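Local coordinates for protein glutathione S-transferase-3 (Necator americanus, PDB 3W8S) that probably transfers glutathione to electrophilic compounds as a sigma-class glutathione S-transferase, releasing a halide when the substrate is an organic halide, at residues A[90-95]-A[154-159]. Sequence-based numbering, arbitrary orientation.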
loop_
_atom_site.group_PDB
_atom_site.type_symbol
_atom_site.label_atom_id
_atom_site.label_comp_id
_atom_site.label_asym_id
_atom_site.label_seq_id
_atom_site.Cartn_x
_atom_site.Cartn_y
_atom_site.Cartn_z
ATOM N N SER A 90 3.183 -0.973 -8.134
ATOM C CA SER A 90 2.306 -2.193 -8.171
ATOM C C SER A 90 3.102 -3.358 -7.541
ATOM O O SER A 90 2.575 -4.187 -6.805
ATOM C CB SER A 90 1.875 -2.545 -9.641
ATOM O OG SER A 90 2.940 -3.152 -10.421
ATOM N N ILE A 91 4.417 -3.405 -7.822
ATOM C CA ILE A 91 5.228 -4.485 -7.289
ATOM C C ILE A 91 5.368 -4.380 -5.763
ATOM O O ILE A 91 5.262 -5.438 -5.039
ATOM C CB ILE A 91 6.679 -4.551 -7.940
ATOM C CG1 ILE A 91 6.616 -5.113 -9.388
ATOM C CG2 ILE A 91 7.580 -5.401 -7.040
ATOM C CD1 ILE A 91 7.911 -4.867 -10.179
ATOM N N THR A 92 5.592 -3.173 -5.244
ATOM C CA THR A 92 5.665 -3.026 -3.772
ATOM C C THR A 92 4.302 -3.278 -3.103
ATOM O O THR A 92 4.249 -3.827 -2.041
ATOM C CB THR A 92 6.319 -1.704 -3.343
ATOM O OG1 THR A 92 5.507 -0.628 -3.787
ATOM C CG2 THR A 92 7.689 -1.576 -4.095
ATOM N N ASP A 93 3.201 -2.943 -3.774
ATOM C CA ASP A 93 1.887 -3.274 -3.228
ATOM C C ASP A 93 1.678 -4.813 -3.221
ATOM O O ASP A 93 1.098 -5.375 -2.268
ATOM C CB ASP A 93 0.772 -2.593 -4.035
ATOM C CG ASP A 93 0.466 -1.144 -3.515
ATOM O OD1 ASP A 93 1.054 -0.716 -2.474
ATOM O OD2 ASP A 93 -0.387 -0.460 -4.141
ATOM N N GLN A 94 2.117 -5.487 -4.269
ATOM C CA GLN A 94 2.024 -6.965 -4.230
ATOM C C GLN A 94 2.863 -7.598 -3.082
ATOM O O GLN A 94 2.515 -8.644 -2.499
ATOM C CB GLN A 94 2.452 -7.572 -5.603
ATOM C CG GLN A 94 2.209 -9.114 -5.751
ATOM C CD GLN A 94 0.718 -9.493 -5.645
ATOM O OE1 GLN A 94 -0.200 -8.655 -5.882
ATOM N NE2 GLN A 94 0.454 -10.779 -5.364
ATOM N N TYR A 95 4.053 -7.029 -2.874
ATOM C CA TYR A 95 4.950 -7.468 -1.827
ATOM C C TYR A 95 4.240 -7.273 -0.448
ATOM O O TYR A 95 4.282 -8.126 0.422
ATOM C CB TYR A 95 6.235 -6.596 -1.897
ATOM C CG TYR A 95 7.112 -6.773 -0.689
ATOM C CD1 TYR A 95 7.899 -7.914 -0.575
ATOM C CD2 TYR A 95 7.133 -5.827 0.372
ATOM C CE1 TYR A 95 8.707 -8.143 0.540
ATOM C CE2 TYR A 95 7.947 -6.039 1.502
ATOM C CZ TYR A 95 8.743 -7.207 1.542
ATOM O OH TYR A 95 9.572 -7.506 2.603
ATOM N N THR A 154 15.497 0.096 -8.702
ATOM C CA THR A 154 14.466 0.893 -8.055
ATOM C C THR A 154 14.198 0.299 -6.664
ATOM O O THR A 154 14.700 -0.762 -6.345
ATOM C CB THR A 154 13.151 0.877 -8.859
ATOM O OG1 THR A 154 12.579 -0.472 -8.858
ATOM C CG2 THR A 154 13.418 1.417 -10.316
ATOM N N PHE A 155 13.414 0.988 -5.839
ATOM C CA PHE A 155 13.161 0.439 -4.525
ATOM C C PHE A 155 12.316 -0.859 -4.582
ATOM O O PHE A 155 12.312 -1.613 -3.623
ATOM C CB PHE A 155 12.633 1.489 -3.513
ATOM C CG PHE A 155 11.229 1.967 -3.762
ATOM C CD1 PHE A 155 10.917 2.883 -4.775
ATOM C CD2 PHE A 155 10.197 1.529 -2.942
ATOM C CE1 PHE A 155 9.626 3.368 -4.972
ATOM C CE2 PHE A 155 8.876 1.986 -3.185
ATOM C CZ PHE A 155 8.583 2.892 -4.209
ATOM N N ALA A 156 11.627 -1.128 -5.705
ATOM C CA ALA A 156 11.032 -2.466 -5.788
ATOM C C ALA A 156 12.127 -3.558 -5.725
ATOM O O ALA A 156 11.929 -4.567 -5.058
ATOM C CB ALA A 156 10.165 -2.639 -7.062
ATOM N N ASP A 157 13.252 -3.355 -6.427
ATOM C CA ASP A 157 14.388 -4.311 -6.412
ATOM C C ASP A 157 14.863 -4.457 -4.957
ATOM O O ASP A 157 15.158 -5.571 -4.428
ATOM C CB ASP A 157 15.550 -3.755 -7.278
ATOM C CG ASP A 157 15.212 -3.767 -8.713
ATOM O OD1 ASP A 157 14.890 -4.884 -9.196
ATOM O OD2 ASP A 157 15.257 -2.699 -9.425
ATOM N N LEU A 158 14.885 -3.331 -4.266
ATOM C CA LEU A 158 15.463 -3.387 -2.896
ATOM C C LEU A 158 14.559 -4.252 -1.971
ATOM O O LEU A 158 15.091 -5.031 -1.187
ATOM C CB LEU A 158 15.630 -1.958 -2.290
ATOM C CG LEU A 158 16.581 -1.014 -3.044
ATOM C CD1 LEU A 158 16.477 0.373 -2.361
ATOM C CD2 LEU A 158 18.034 -1.559 -2.865
ATOM N N TYR A 159 13.221 -4.065 -1.986
ATOM C CA TYR A 159 12.321 -4.881 -1.114
ATOM C C TYR A 159 12.511 -6.390 -1.422
ATOM O O TYR A 159 12.571 -7.236 -0.503
ATOM C CB TYR A 159 10.807 -4.495 -1.278
ATOM C CG TYR A 159 10.391 -3.287 -0.409
ATOM C CD1 TYR A 159 10.252 -3.428 0.977
ATOM C CD2 TYR A 159 10.145 -1.989 -0.957
ATOM C CE1 TYR A 159 9.862 -2.342 1.805
ATOM C CE2 TYR A 159 9.766 -0.887 -0.092
ATOM C CZ TYR A 159 9.638 -1.090 1.274
ATOM O OH TYR A 159 9.272 -0.089 2.213
HETATM O O HOH W 1 12.235 -6.718 2.060
#
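Thr92 and Ala156 mark where helix 82-101 and the first turn of helix 155-170 come nearest, their CA atoms 5.8 Å apart; the local axes run in nearly the same direction, at 22°, and approach to 9.4 Å. The small Ala156 admits two methyls from the facing helix: Ile91 CG2 meets Ala156 CB at 3.8 Å, while Thr92 CG2 lies over the Ala156 backbone and also reaches the Phe155 and Tyr159 rings. That methyl is placed by a chi1 of 64°, which sets CG2 anti to the carbonyl carbon and turns OG1 back to bond with Asp89 O of its own helix. The Phe155 and Tyr159 rings meet edge to edge, Phe155 CD2 beside Tyr159 CE2, with their planes steeply inclined to each other. One turn on, Tyr159 CB stands over the centre of the Tyr95 ring, 4.2 Å from the centroid, a CH-pi contact. The two tyrosine rings themselves are oblique, with planes at 39°, and touch through Tyr95 CE2 and Tyr159 CD1 at 3.5 Å. A water links the tyrosines, donating to Tyr159 O and hydrogen-bonded to Tyr95 OH. This packing lies in the all-helical C-terminal domain of the glutathione transferase fold. Here helix 155-170 begins with the N-capping box common to this family: Thr154 N donates to the anti lone pair of Asp157 OD2 at 2.9 Å, and Thr154 OG1 accepts weakly from Ala156 N. Asp157 OD1, in turn, takes hydrogen bonds from Leu148 N and His184 NE2, tying the cap to the preceding loop and to helix 179-189. On the N-terminal domain side, Phe65 of helix 64-75 stacks on Tyr159, whose side chain lies about 4 Å from that of the glutathione-binding Ser64.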